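Local coordinates for K5 lyase (Enterobacteria phage k1-5, PDB 2X3H), which cleaves the K5 capsular glycosaminoglycan of Escherichia coli by a polysaccharide lyase (eliminative) mechanism, probably as a trimeric phage tail spike, at residues L65-F70 and I96-F101; D79-I84 and S102-N107; N109-D114 and L131-P136; S118-H123 and T145-K150; Q158-A163 and V173-V178. One frame throughout, in Å; residues are numbered along the deposited sequence.

Interaction 1. Residues L65-F70 and I96-F101; sequences LTSKPF and ISDGVF. Unlike the reference sequence in segment 96-101: Ile96 (reference Val).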
# COMPACT_ATOMS: atom_id res chain seq x y z
N LEU A 65 24.96 -6.63 -38.64
CA LEU A 65 23.66 -7.07 -38.12
C LEU A 65 22.60 -7.04 -39.22
O LEU A 65 22.61 -6.14 -40.07
CB LEU A 65 23.23 -6.18 -36.96
CG LEU A 65 24.20 -6.05 -35.80
CD1 LEU A 65 23.58 -5.17 -34.72
CD2 LEU A 65 24.54 -7.44 -35.26
N THR A 66 21.68 -8.00 -39.18
CA THR A 66 20.61 -8.07 -40.17
C THR A 66 19.24 -8.17 -39.51
O THR A 66 19.13 -8.49 -38.32
CB THR A 66 20.80 -9.26 -41.13
OG1 THR A 66 20.84 -10.49 -40.39
CG2 THR A 66 22.11 -9.13 -41.93
N SER A 67 18.20 -7.89 -40.29
CA SER A 67 16.82 -7.87 -39.79
C SER A 67 16.23 -9.27 -39.55
O SER A 67 15.30 -9.44 -38.74
CB SER A 67 15.93 -7.06 -40.72
OG SER A 67 15.84 -7.68 -41.99
N LYS A 68 16.76 -10.26 -40.26
CA LYS A 68 16.36 -11.65 -40.08
C LYS A 68 17.52 -12.57 -40.49
O LYS A 68 18.43 -12.13 -41.20
CB LYS A 68 15.10 -11.98 -40.89
CG LYS A 68 15.28 -11.81 -42.38
CD LYS A 68 13.99 -12.05 -43.16
CE LYS A 68 14.24 -11.83 -44.65
NZ LYS A 68 13.01 -12.02 -45.48
N PRO A 69 17.51 -13.82 -40.01
CA PRO A 69 18.59 -14.74 -40.38
C PRO A 69 18.61 -15.04 -41.87
O PRO A 69 17.57 -15.05 -42.52
CB PRO A 69 18.25 -16.01 -39.60
CG PRO A 69 17.38 -15.55 -38.46
CD PRO A 69 16.56 -14.44 -39.06
N PHE A 70 19.80 -15.30 -42.40
CA PHE A 70 19.94 -15.70 -43.80
C PHE A 70 19.12 -16.96 -44.08
O PHE A 70 19.21 -17.95 -43.35
CB PHE A 70 21.42 -15.93 -44.13
CG PHE A 70 21.68 -16.22 -45.59
CD1 PHE A 70 21.41 -15.27 -46.56
CD2 PHE A 70 22.24 -17.43 -45.97
CE1 PHE A 70 21.66 -15.54 -47.91
CE2 PHE A 70 22.49 -17.70 -47.32
CZ PHE A 70 22.21 -16.75 -48.29
N ILE A 96 14.97 -11.54 -35.21
CA ILE A 96 13.95 -12.03 -36.12
C ILE A 96 12.87 -10.96 -36.21
O ILE A 96 11.98 -10.88 -35.36
CB ILE A 96 13.39 -13.40 -35.67
CG1 ILE A 96 14.52 -14.43 -35.60
CG2 ILE A 96 12.31 -13.88 -36.62
CD1 ILE A 96 14.09 -15.79 -35.07
N SER A 97 12.97 -10.13 -37.24
CA SER A 97 12.11 -8.97 -37.36
C SER A 97 11.60 -8.77 -38.79
O SER A 97 12.02 -9.48 -39.72
CB SER A 97 12.87 -7.72 -36.88
OG SER A 97 13.90 -7.35 -37.78
N ASP A 98 10.67 -7.83 -38.93
CA ASP A 98 10.14 -7.40 -40.24
C ASP A 98 9.54 -8.55 -41.05
O ASP A 98 9.82 -8.72 -42.23
CB ASP A 98 11.22 -6.68 -41.07
CG ASP A 98 11.65 -5.34 -40.48
OD1 ASP A 98 10.96 -4.80 -39.59
OD2 ASP A 98 12.70 -4.81 -40.93
N GLY A 99 8.70 -9.35 -40.40
CA GLY A 99 8.02 -10.43 -41.09
C GLY A 99 7.23 -11.33 -40.18
O GLY A 99 7.24 -11.17 -38.95
N VAL A 100 6.52 -12.27 -40.80
CA VAL A 100 5.79 -13.30 -40.10
C VAL A 100 6.46 -14.62 -40.45
O VAL A 100 6.51 -15.02 -41.62
CB VAL A 100 4.31 -13.32 -40.52
CG1 VAL A 100 3.56 -14.43 -39.78
CG2 VAL A 100 3.66 -11.96 -40.26
N PHE A 101 7.00 -15.29 -39.44
CA PHE A 101 7.87 -16.44 -39.67
C PHE A 101 7.17 -17.72 -39.27
O PHE A 101 7.07 -18.05 -38.09
CB PHE A 101 9.19 -16.25 -38.94
CG PHE A 101 9.95 -15.04 -39.39
CD1 PHE A 101 9.65 -13.78 -38.89
CD2 PHE A 101 10.96 -15.16 -40.35
CE1 PHE A 101 10.34 -12.65 -39.32
CE2 PHE A 101 11.66 -14.05 -40.77
CZ PHE A 101 11.36 -12.79 -40.26
O HOH W 1 13.51 -9.21 -41.94
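The chain of 65-70, an irregular loop, passes beside 96-101 just ahead of strand 99-103, with the CA atoms of Lys68 and Ile96 4.7 Å apart. The carbonyl of Ser67 accepts both direct hydrogen bonds of the crossing. The backbone N of Ser97 meets Ser67 O at 2.9 Å with a bent N-H (139°), whereas Ser97 OG comes in on a lone pair in the carbonyl plane, 2.7 Å from Ser67 O. That double grip is possible because Ser97 OG sits between its own backbone N and carbonyl carbon (chi1 70°), which swings the hydroxyl round to the acceptor its N-H already uses. A water bridges Ser67 OG and Ser97 O. Lys68 lays CB and CD against the CE2-CZ rim of Phe101, the CD atom in the ring plane 3.9 Å from CE2; its extended chain then leads the ammonium group away to the carbonyl of Ala73. Ile96 CG2, of the same segment as Phe101, lies over one face of that ring, toward the rim. Pro69 CD packs at 4.0 Å on Ile96 CG1, the two side chains crossing at about a right angle, and both lean on helix 81-88. Asp98 approaches Ser67 CB but spends its carboxylate on Ser118 and on the backbone N of Ala93 of a second subunit. Two donors of one residue converging on a single carbonyl oxygen would hold the Ser67 carbonyl in place and limit its rotation, while the aliphatic part of Lys68 and the ring of Pro69 supply apolar cover without placing a charge in the interior.

Interaction 2. Residues D79-I84 and S102-N107; sequences DDTEVI and SSSGIN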
# COMPACT_ATOMS: atom_id res chain seq x y z
N ASP A 79 8.11 -22.45 -44.87
CA ASP A 79 8.49 -23.07 -43.60
C ASP A 79 9.88 -22.59 -43.20
O ASP A 79 10.88 -22.94 -43.83
CB ASP A 79 8.43 -24.59 -43.71
CG ASP A 79 8.70 -25.29 -42.39
OD1 ASP A 79 9.01 -24.61 -41.39
OD2 ASP A 79 8.62 -26.53 -42.36
N ASP A 80 9.93 -21.77 -42.15
CA ASP A 80 11.16 -21.15 -41.69
C ASP A 80 11.74 -21.89 -40.48
O ASP A 80 12.67 -21.40 -39.83
CB ASP A 80 10.90 -19.68 -41.32
CG ASP A 80 10.85 -18.75 -42.54
OD1 ASP A 80 11.51 -19.07 -43.56
OD2 ASP A 80 10.19 -17.67 -42.47
N THR A 81 11.20 -23.06 -40.16
CA THR A 81 11.61 -23.78 -38.94
C THR A 81 13.11 -24.07 -38.88
O THR A 81 13.75 -23.81 -37.86
CB THR A 81 10.86 -25.10 -38.78
OG1 THR A 81 9.45 -24.87 -38.89
CG2 THR A 81 11.16 -25.72 -37.40
N GLU A 82 13.67 -24.59 -39.96
CA GLU A 82 15.07 -24.99 -39.97
C GLU A 82 16.03 -23.85 -39.64
O GLU A 82 16.91 -23.97 -38.78
CB GLU A 82 15.44 -25.58 -41.34
CG GLU A 82 15.26 -27.08 -41.45
CD GLU A 82 16.52 -27.84 -41.09
OE1 GLU A 82 17.46 -27.22 -40.54
OE2 GLU A 82 16.58 -29.07 -41.36
N VAL A 83 15.85 -22.73 -40.34
CA VAL A 83 16.71 -21.57 -40.19
C VAL A 83 16.58 -20.95 -38.80
O VAL A 83 17.57 -20.57 -38.17
CB VAL A 83 16.39 -20.52 -41.26
CG1 VAL A 83 17.14 -19.25 -40.99
CG2 VAL A 83 16.73 -21.07 -42.65
N ILE A 84 15.35 -20.86 -38.31
CA ILE A 84 15.11 -20.25 -37.00
C ILE A 84 15.66 -21.14 -35.88
O ILE A 84 16.28 -20.64 -34.94
CB ILE A 84 13.61 -19.91 -36.81
CG1 ILE A 84 13.24 -18.78 -37.77
CG2 ILE A 84 13.29 -19.53 -35.37
CD1 ILE A 84 11.82 -18.32 -37.66
N SER A 102 6.65 -18.42 -40.28
CA SER A 102 5.95 -19.66 -40.06
C SER A 102 6.93 -20.72 -39.61
O SER A 102 7.92 -20.98 -40.30
CB SER A 102 5.26 -20.10 -41.36
OG SER A 102 4.55 -21.30 -41.14
N SER A 103 6.68 -21.32 -38.45
CA SER A 103 7.64 -22.25 -37.87
C SER A 103 6.98 -23.24 -36.91
O SER A 103 6.09 -22.87 -36.13
CB SER A 103 8.80 -21.49 -37.18
OG SER A 103 8.32 -20.36 -36.46
N SER A 104 7.40 -24.50 -36.99
CA SER A 104 6.90 -25.55 -36.12
C SER A 104 7.63 -25.49 -34.79
O SER A 104 8.35 -24.53 -34.52
CB SER A 104 7.11 -26.92 -36.78
OG SER A 104 6.62 -26.90 -38.11
N GLY A 105 7.46 -26.52 -33.97
CA GLY A 105 8.07 -26.56 -32.63
C GLY A 105 9.58 -26.48 -32.69
O GLY A 105 10.20 -27.05 -33.59
N ILE A 106 10.17 -25.77 -31.74
CA ILE A 106 11.62 -25.60 -31.68
C ILE A 106 12.10 -25.74 -30.25
O ILE A 106 11.42 -25.29 -29.32
CB ILE A 106 12.05 -24.21 -32.19
CG1 ILE A 106 11.70 -24.05 -33.68
CG2 ILE A 106 13.55 -23.95 -31.93
CD1 ILE A 106 11.77 -22.65 -34.19
N ASN A 107 13.24 -26.39 -30.07
CA ASN A 107 13.88 -26.50 -28.76
C ASN A 107 15.30 -25.94 -28.81
O ASN A 107 15.98 -26.06 -29.83
CB ASN A 107 13.88 -27.95 -28.27
CG ASN A 107 14.82 -28.85 -29.06
OD1 ASN A 107 16.04 -28.75 -28.95
ND2 ASN A 107 14.24 -29.75 -29.86
O HOH W 2 8.11 -27.76 -39.95
O HOH W 3 7.51 -17.90 -42.99
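Ser102 opens the contact through its backbone: its carbonyl oxygen accepts the N-H of Asp80 at 2.8 Å. Its own N reaches a water that also lies within hydrogen-bonding distance of Asp80 OD2, an oxygen held in turn by the backbone N of Gly74. Ser103 comes next, presenting CA to Thr81 OG1 at 3.3 Å and CB to the flank of the same threonine, while its hydroxyl is engaged by Tyr130. At Ser104 the strand gives way to a turn, and the backbone N is received by Thr81 OG1 at 2.8 Å with an N-H...O angle of 171°. This hydroxyl is therefore busy on both sides, for it donates to the syn lone pair of Asp79 OD1 at 2.6 Å. Asp79 OD1 also accepts the backbone N of Thr81 from above the carboxylate plane, closing an Asx turn that leads into helix 81-88. That short helix probably caps the N-terminal end of the parallel beta-helix, and the first residues of the helix are tied here to the corner where strand 99-103 passes into strand 106-108. A second water links Asp79 OD2 with Ser104 OG. Beyond Gly105, Ile106 turns its side chain to the helix. Its CG1 lies 4.1 Å from Thr81 CG2; with Thr81 OG1 beside the backbone N (chi1 -51°), that methyl is left anti to it, facing Ile106. Ile106 CD1 then meets Ile84 CG2 at 3.7 Å, the two isoleucines crossing at about a right angle; Ile84 also packs on Phe101.

Interaction 3. Residues N109-D114 and L131-P136; sequences NYCNLD and LVFNNP. Unlike the reference sequence in segment 131-136: Pro136 (reference Leu).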
# COMPACT_ATOMS: atom_id res chain seq x y z
N ASN A 109 18.84 -24.77 -25.92
CA ASN A 109 19.40 -24.51 -24.59
C ASN A 109 19.82 -23.05 -24.45
O ASN A 109 20.34 -22.65 -23.41
CB ASN A 109 20.63 -25.38 -24.33
CG ASN A 109 20.29 -26.86 -24.21
OD1 ASN A 109 19.60 -27.28 -23.28
ND2 ASN A 109 20.80 -27.65 -25.15
N TYR A 110 19.60 -22.27 -25.51
CA TYR A 110 19.94 -20.85 -25.54
C TYR A 110 18.73 -20.00 -25.92
O TYR A 110 17.94 -20.36 -26.77
CB TYR A 110 21.08 -20.57 -26.52
CG TYR A 110 22.31 -21.38 -26.24
CD1 TYR A 110 23.26 -20.93 -25.33
CD2 TYR A 110 22.52 -22.60 -26.88
CE1 TYR A 110 24.40 -21.67 -25.06
CE2 TYR A 110 23.66 -23.35 -26.62
CZ TYR A 110 24.59 -22.88 -25.70
OH TYR A 110 25.74 -23.60 -25.43
N CYS A 111 18.64 -18.83 -25.29
CA CYS A 111 17.52 -17.93 -25.50
C CYS A 111 18.05 -16.51 -25.55
O CYS A 111 18.25 -15.90 -24.51
CB CYS A 111 16.51 -18.10 -24.36
SG CYS A 111 15.02 -17.08 -24.49
N ASN A 112 18.31 -16.00 -26.75
CA ASN A 112 18.63 -14.58 -26.93
C ASN A 112 18.04 -14.10 -28.25
O ASN A 112 18.68 -14.17 -29.30
CB ASN A 112 20.14 -14.30 -26.85
CG ASN A 112 20.46 -12.80 -26.86
OD1 ASN A 112 19.61 -11.96 -27.19
ND2 ASN A 112 21.70 -12.46 -26.50
N LEU A 113 16.81 -13.61 -28.17
CA LEU A 113 16.04 -13.30 -29.37
C LEU A 113 15.38 -11.94 -29.21
O LEU A 113 14.81 -11.63 -28.16
CB LEU A 113 14.98 -14.38 -29.54
CG LEU A 113 13.90 -14.21 -30.60
CD1 LEU A 113 14.56 -14.06 -31.97
CD2 LEU A 113 12.97 -15.43 -30.57
N ASP A 114 15.47 -11.13 -30.26
CA ASP A 114 14.85 -9.80 -30.29
C ASP A 114 14.07 -9.69 -31.60
O ASP A 114 14.59 -10.04 -32.66
CB ASP A 114 15.92 -8.71 -30.22
CG ASP A 114 15.34 -7.30 -30.36
OD1 ASP A 114 14.17 -7.10 -30.01
OD2 ASP A 114 16.08 -6.38 -30.78
N LEU A 131 7.72 -22.95 -28.62
CA LEU A 131 9.12 -22.67 -28.31
C LEU A 131 9.44 -23.24 -26.94
O LEU A 131 8.77 -22.93 -25.96
CB LEU A 131 9.39 -21.15 -28.35
CG LEU A 131 9.06 -20.44 -29.66
CD1 LEU A 131 9.28 -18.93 -29.56
CD2 LEU A 131 9.87 -21.03 -30.81
N VAL A 132 10.46 -24.09 -26.87
CA VAL A 132 10.87 -24.68 -25.60
C VAL A 132 12.35 -24.42 -25.34
O VAL A 132 13.22 -24.88 -26.09
CB VAL A 132 10.58 -26.20 -25.53
CG1 VAL A 132 11.05 -26.76 -24.20
CG2 VAL A 132 9.09 -26.47 -25.73
N PHE A 133 12.63 -23.66 -24.29
CA PHE A 133 14.00 -23.35 -23.91
C PHE A 133 14.38 -24.18 -22.70
O PHE A 133 13.77 -24.06 -21.64
CB PHE A 133 14.16 -21.84 -23.65
CG PHE A 133 13.87 -21.01 -24.86
CD1 PHE A 133 14.81 -20.87 -25.88
CD2 PHE A 133 12.62 -20.43 -25.03
CE1 PHE A 133 14.53 -20.13 -27.02
CE2 PHE A 133 12.32 -19.68 -26.16
CZ PHE A 133 13.27 -19.53 -27.16
N ASN A 134 15.38 -25.04 -22.87
CA ASN A 134 15.73 -25.99 -21.83
C ASN A 134 16.91 -25.50 -21.02
O ASN A 134 18.04 -25.45 -21.50
CB ASN A 134 16.03 -27.38 -22.43
CG ASN A 134 14.76 -28.10 -22.88
OD1 ASN A 134 13.84 -28.34 -22.08
ND2 ASN A 134 14.72 -28.49 -24.14
N ASN A 135 16.63 -25.11 -19.78
CA ASN A 135 17.66 -24.66 -18.84
C ASN A 135 18.61 -23.59 -19.36
O ASN A 135 19.83 -23.71 -19.21
CB ASN A 135 18.47 -25.87 -18.34
CG ASN A 135 17.69 -26.74 -17.39
OD1 ASN A 135 17.46 -27.92 -17.66
ND2 ASN A 135 17.30 -26.16 -16.26
N PRO A 136 18.07 -22.52 -19.97
CA PRO A 136 18.95 -21.44 -20.37
C PRO A 136 19.67 -20.86 -19.16
O PRO A 136 19.05 -20.64 -18.11
CB PRO A 136 17.99 -20.41 -20.97
CG PRO A 136 16.67 -20.73 -20.37
CD PRO A 136 16.66 -22.23 -20.26
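This is a sulfur-aromatic contact in the interior of the beta-helix, between Cys111, just ahead of strand 112-114, and Phe133 on strand 131-134. Cys111 SG stands squarely over the middle of the Phe133 ring, 3.8 Å from its centroid and only 4° off the ring normal. The sulfur gets there because it is anti to the backbone N (chi1 -179°), carrying it inward. Cys111 CB lies over the same face nearer the rim, 3.6 Å from Phe133 CD1, and makes a CH-pi contact. A different approach is used by Tyr110 O, which meets the ring at its edge, near its plane, 3.3 Å from Phe133 CD1, where the carbonyl faces the weakly positive C-H rim. Outside the apolar part the backbones brush past each other through CA-H...O contacts, Asn109 CA to Asn134 O at 3.5 Å and Pro136 CA to Asn109 O at 3.6 Å. Pro136 CB approaches Cys111 CB more loosely, at 4.4 Å. Strand 139-142 runs beside strand 112-114 and brings Leu141 onto Cys111, strand 160-163 places Leu162 against Phe133, and Leu121 of strand 119-123 touches Leu113 and Leu131 in the same core.

Interaction 4. Residues S118-H123 and T145-K150; sequences SGVLSH and TVESNK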
# COMPACT_ATOMS: atom_id res chain seq x y z
N SER A 118 8.64 -5.86 -34.65
CA SER A 118 8.00 -6.15 -35.93
C SER A 118 8.03 -7.62 -36.33
O SER A 118 7.36 -8.02 -37.29
CB SER A 118 8.61 -5.30 -37.05
OG SER A 118 9.96 -5.67 -37.27
N GLY A 119 8.82 -8.43 -35.62
CA GLY A 119 8.84 -9.86 -35.89
C GLY A 119 7.66 -10.57 -35.27
O GLY A 119 7.24 -10.26 -34.15
N VAL A 120 7.09 -11.52 -36.02
CA VAL A 120 6.02 -12.38 -35.52
C VAL A 120 6.44 -13.83 -35.70
O VAL A 120 6.74 -14.24 -36.82
CB VAL A 120 4.70 -12.17 -36.29
CG1 VAL A 120 3.60 -13.10 -35.74
CG2 VAL A 120 4.28 -10.70 -36.23
N LEU A 121 6.49 -14.59 -34.61
CA LEU A 121 6.75 -16.02 -34.71
C LEU A 121 5.41 -16.73 -34.77
O LEU A 121 4.67 -16.77 -33.79
CB LEU A 121 7.57 -16.52 -33.52
CG LEU A 121 9.01 -15.99 -33.49
CD1 LEU A 121 9.75 -16.48 -32.25
CD2 LEU A 121 9.75 -16.42 -34.75
N SER A 122 5.08 -17.26 -35.94
CA SER A 122 3.76 -17.85 -36.16
C SER A 122 3.81 -19.38 -36.18
O SER A 122 4.35 -19.98 -37.11
CB SER A 122 3.15 -17.32 -37.45
OG SER A 122 1.89 -17.92 -37.71
N HIS A 123 3.24 -19.99 -35.15
CA HIS A 123 3.28 -21.44 -35.00
C HIS A 123 2.60 -22.12 -36.19
O HIS A 123 1.42 -21.88 -36.48
CB HIS A 123 2.62 -21.86 -33.68
CG HIS A 123 3.00 -23.24 -33.21
ND1 HIS A 123 2.29 -23.91 -32.24
CD2 HIS A 123 4.02 -24.06 -33.57
CE1 HIS A 123 2.85 -25.09 -32.02
NE2 HIS A 123 3.91 -25.20 -32.81
N THR A 145 6.31 -10.79 -31.18
CA THR A 145 4.99 -11.38 -31.04
C THR A 145 5.10 -12.89 -31.27
O THR A 145 5.83 -13.32 -32.15
CB THR A 145 4.02 -10.77 -32.07
OG1 THR A 145 3.88 -9.37 -31.80
CG2 THR A 145 2.66 -11.47 -32.01
N VAL A 146 4.38 -13.66 -30.46
CA VAL A 146 4.29 -15.11 -30.61
C VAL A 146 2.83 -15.47 -30.87
O VAL A 146 1.97 -15.25 -30.02
CB VAL A 146 4.84 -15.84 -29.37
CG1 VAL A 146 4.72 -17.37 -29.52
CG2 VAL A 146 6.30 -15.44 -29.13
N GLU A 147 2.56 -15.98 -32.06
CA GLU A 147 1.21 -16.28 -32.49
C GLU A 147 0.95 -17.78 -32.51
O GLU A 147 1.75 -18.55 -33.05
CB GLU A 147 0.96 -15.71 -33.89
CG GLU A 147 -0.45 -15.97 -34.39
CD GLU A 147 -0.76 -15.32 -35.73
OE1 GLU A 147 0.09 -14.60 -36.29
OE2 GLU A 147 -1.90 -15.54 -36.21
N SER A 148 -0.17 -18.18 -31.95
CA SER A 148 -0.55 -19.59 -31.98
C SER A 148 -1.53 -19.84 -33.14
O SER A 148 -2.12 -18.90 -33.66
CB SER A 148 -1.14 -19.98 -30.61
OG SER A 148 -1.54 -21.34 -30.56
N ASN A 149 -1.67 -21.12 -33.54
CA ASN A 149 -2.59 -21.49 -34.62
C ASN A 149 -3.20 -22.87 -34.34
O ASN A 149 -3.12 -23.77 -35.19
CB ASN A 149 -1.88 -21.50 -35.97
CG ASN A 149 -1.61 -20.11 -36.49
OD1 ASN A 149 -2.54 -19.36 -36.81
ND2 ASN A 149 -0.33 -19.74 -36.56
N LYS A 150 -3.77 -23.03 -33.16
CA LYS A 150 -4.26 -24.33 -32.70
C LYS A 150 -5.50 -24.78 -33.49
O LYS A 150 -6.32 -23.95 -33.89
CB LYS A 150 -4.59 -24.27 -31.20
CG LYS A 150 -3.34 -24.29 -30.32
CD LYS A 150 -3.70 -24.23 -28.84
CE LYS A 150 -2.47 -24.44 -27.98
NZ LYS A 150 -2.84 -24.31 -26.52
O HOH W 4 5.88 -8.05 -33.33
O HOH W 5 1.22 -22.23 -30.18
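Leu121 is gripped from both directions by two residues of 145-150: its N donates to Thr145 O at 2.8 Å and its O accepts from Glu147 N at the same distance, both N-H...O angles being 171°. Thr145 N to Gly119 O at 3.2 Å and His123 N to Glu147 O at 3.0 Å complete the parallel pairing. On the face that carries Val120, Thr145, Ser122 and Glu147, Val120 lies alongside Thr145, its CG1 also touching Glu147 OE1 at 3.9 Å. Leu121 and Val146 turn to the other face, into the core. Past the last bridge Asn149 folds back: its ND2 donates to His123 O at 2.8 Å, tilted from the carbonyl plane, and more weakly to Ser122 OG. Its CG, anti to the carbonyl carbon (chi1 -74°), lets the amide reach back and take over where the backbone pairing stops. Waters serve both ends, one joining Gly119 O to Thr145 OG1, another His123 ND1 to Ser148 OG. Further out, Tyr130 stacks on the His123 ring, and strands 99-103 and 168-178 pair with the outer edges. Parallel strands one coil apart, paired in register, are the hallmark of the right-handed parallel beta-helix found in many phage tail spikes.

Interaction 5. Residues Q158-A163 and V173-V178; sequences QQVSLA and VNFSNV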
# COMPACT_ATOMS: atom_id res chain seq x y z
N GLN A 158 1.78 -25.17 -24.88
CA GLN A 158 2.36 -23.93 -24.34
C GLN A 158 2.95 -23.13 -25.50
O GLN A 158 3.56 -23.72 -26.41
CB GLN A 158 3.52 -24.19 -23.36
CG GLN A 158 3.45 -25.38 -22.40
CD GLN A 158 2.16 -25.49 -21.61
OE1 GLN A 158 1.37 -24.55 -21.52
NE2 GLN A 158 1.95 -26.66 -21.00
N GLN A 159 2.84 -21.81 -25.46
CA GLN A 159 3.47 -20.99 -26.50
C GLN A 159 4.99 -20.86 -26.29
O GLN A 159 5.77 -21.22 -27.17
CB GLN A 159 2.81 -19.62 -26.62
CG GLN A 159 1.35 -19.64 -27.03
CD GLN A 159 0.80 -18.24 -27.25
OE1 GLN A 159 0.51 -17.52 -26.31
NE2 GLN A 159 0.65 -17.86 -28.52
N VAL A 160 5.40 -20.36 -25.13
CA VAL A 160 6.82 -20.30 -24.78
C VAL A 160 7.04 -20.96 -23.43
O VAL A 160 6.41 -20.59 -22.44
CB VAL A 160 7.33 -18.84 -24.69
CG1 VAL A 160 8.75 -18.79 -24.16
CG2 VAL A 160 7.26 -18.16 -26.05
N SER A 161 7.94 -21.95 -23.40
CA SER A 161 8.29 -22.67 -22.17
C SER A 161 9.73 -22.37 -21.78
O SER A 161 10.65 -22.48 -22.60
CB SER A 161 8.14 -24.19 -22.36
OG SER A 161 6.82 -24.55 -22.72
N LEU A 162 9.93 -21.99 -20.52
CA LEU A 162 11.24 -22.01 -19.90
C LEU A 162 11.28 -23.26 -19.04
O LEU A 162 10.80 -23.27 -17.90
CB LEU A 162 11.48 -20.75 -19.06
CG LEU A 162 11.34 -19.42 -19.81
CD1 LEU A 162 11.56 -18.23 -18.89
CD2 LEU A 162 12.27 -19.37 -21.04
N ALA A 163 11.80 -24.34 -19.63
CA ALA A 163 11.88 -25.63 -18.96
C ALA A 163 13.15 -25.60 -18.12
O ALA A 163 14.22 -26.05 -18.55
CB ALA A 163 11.92 -26.76 -19.98
N VAL A 173 6.82 -8.71 -24.85
CA VAL A 173 6.34 -9.78 -25.72
C VAL A 173 4.82 -9.79 -25.79
O VAL A 173 4.14 -9.72 -24.76
CB VAL A 173 6.85 -11.16 -25.27
CG1 VAL A 173 6.32 -12.26 -26.20
CG2 VAL A 173 8.38 -11.18 -25.27
N ASN A 174 4.30 -9.88 -27.01
CA ASN A 174 2.86 -10.00 -27.24
C ASN A 174 2.48 -11.40 -27.68
O ASN A 174 3.02 -11.91 -28.67
CB ASN A 174 2.40 -8.99 -28.30
CG ASN A 174 2.73 -7.57 -27.92
OD1 ASN A 174 2.45 -7.13 -26.80
ND2 ASN A 174 3.33 -6.82 -28.84
N PHE A 175 1.54 -12.01 -26.97
CA PHE A 175 1.07 -13.35 -27.30
C PHE A 175 -0.30 -13.24 -27.94
O PHE A 175 -1.23 -12.69 -27.35
CB PHE A 175 1.00 -14.22 -26.04
CG PHE A 175 2.36 -14.52 -25.45
CD1 PHE A 175 2.86 -13.76 -24.39
CD2 PHE A 175 3.15 -15.54 -25.96
CE1 PHE A 175 4.12 -14.01 -23.85
CE2 PHE A 175 4.41 -15.82 -25.43
CZ PHE A 175 4.90 -15.05 -24.37
N SER A 176 -0.43 -13.77 -29.16
CA SER A 176 -1.66 -13.58 -29.93
C SER A 176 -2.31 -14.90 -30.33
O SER A 176 -1.63 -15.94 -30.40
CB SER A 176 -1.37 -12.74 -31.17
OG SER A 176 -0.39 -13.37 -31.98
N ASN A 177 -3.62 -14.84 -30.59
CA ASN A 177 -4.42 -15.98 -31.03
C ASN A 177 -4.31 -17.16 -30.07
O ASN A 177 -4.23 -18.32 -30.48
CB ASN A 177 -4.02 -16.39 -32.45
CG ASN A 177 -5.16 -17.04 -33.20
OD1 ASN A 177 -6.33 -16.69 -33.01
ND2 ASN A 177 -4.83 -18.00 -34.07
N VAL A 178 -4.29 -16.86 -28.78
CA VAL A 178 -4.10 -17.89 -27.76
C VAL A 178 -5.41 -18.65 -27.56
O VAL A 178 -6.47 -18.03 -27.44
CB VAL A 178 -3.66 -17.26 -26.42
CG1 VAL A 178 -3.16 -18.32 -25.45
CG2 VAL A 178 -2.60 -16.21 -26.67
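Gln159 and Phe175 run past each other in opposite directions, the amide plane inclined 52° to the ring. The glutamine chain is extended beyond CG, which carries its amide across to the base of the phenylalanine: OE1 comes within 3.3 Å of both Phe175 CB and CD2, approaching obliquely to the ring. The same oxygen rests on Val178 CG2 at 3.4 Å, so two apolar side chains flank a polar atom. Its hydrogen bond comes from elsewhere, from the hydroxyl of Ser184. On the other branch of the amide, NE2 points toward Ser176 O at 3.5 Å, a proximity and no more. Gln159 lies just before strand 160-163 and Phe175 on strand 168-178, in two walls of the beta-helix; the nearest CA atoms of the two segments, those of Gln159 and Phe175, are 8.0 Å apart. What joins them is side chains meeting across the interior, with Val178 reaching in after the chain has turned a corner at Asn177. Val160 takes the far end of the ring. Its CG2, anti to the carbonyl carbon, meets Phe175 CE2 at 3.7 Å in the ring plane, and the two side chains cross at about a right angle. Val173 CG1, two residues back on the same strand, lies over one face of the phenylalanine, toward the rim. Strand 131-134 brings Leu131 against Val160, and Val146 of strand 144-147 packs on Phe175.

In the fold
All five contacts lie toward the N-terminal end of the beta-helix. Interactions 1 and 2 lie at that end and probably close it: both use strand 99-103, they meet where Phe101 packs on Ile84 and Asp80, and their chemistry mixes hydroxyl and backbone hydrogen bonds with apolar packing. Interaction 4 is the regular wall, backbone hydrogen bonds between successive coils, and joins interaction 1 through Phe101 N to Val120 O. Interactions 3 and 5 instead span walls across the interior by aromatic and apolar packing. Interaction 5 is the buried one; the other four are partly buried, with exposed residues in 2 and 3. Strands 131-134 and 160-163 pair side by side, and Val146 N bonds Asn174 O between interactions 4 and 5.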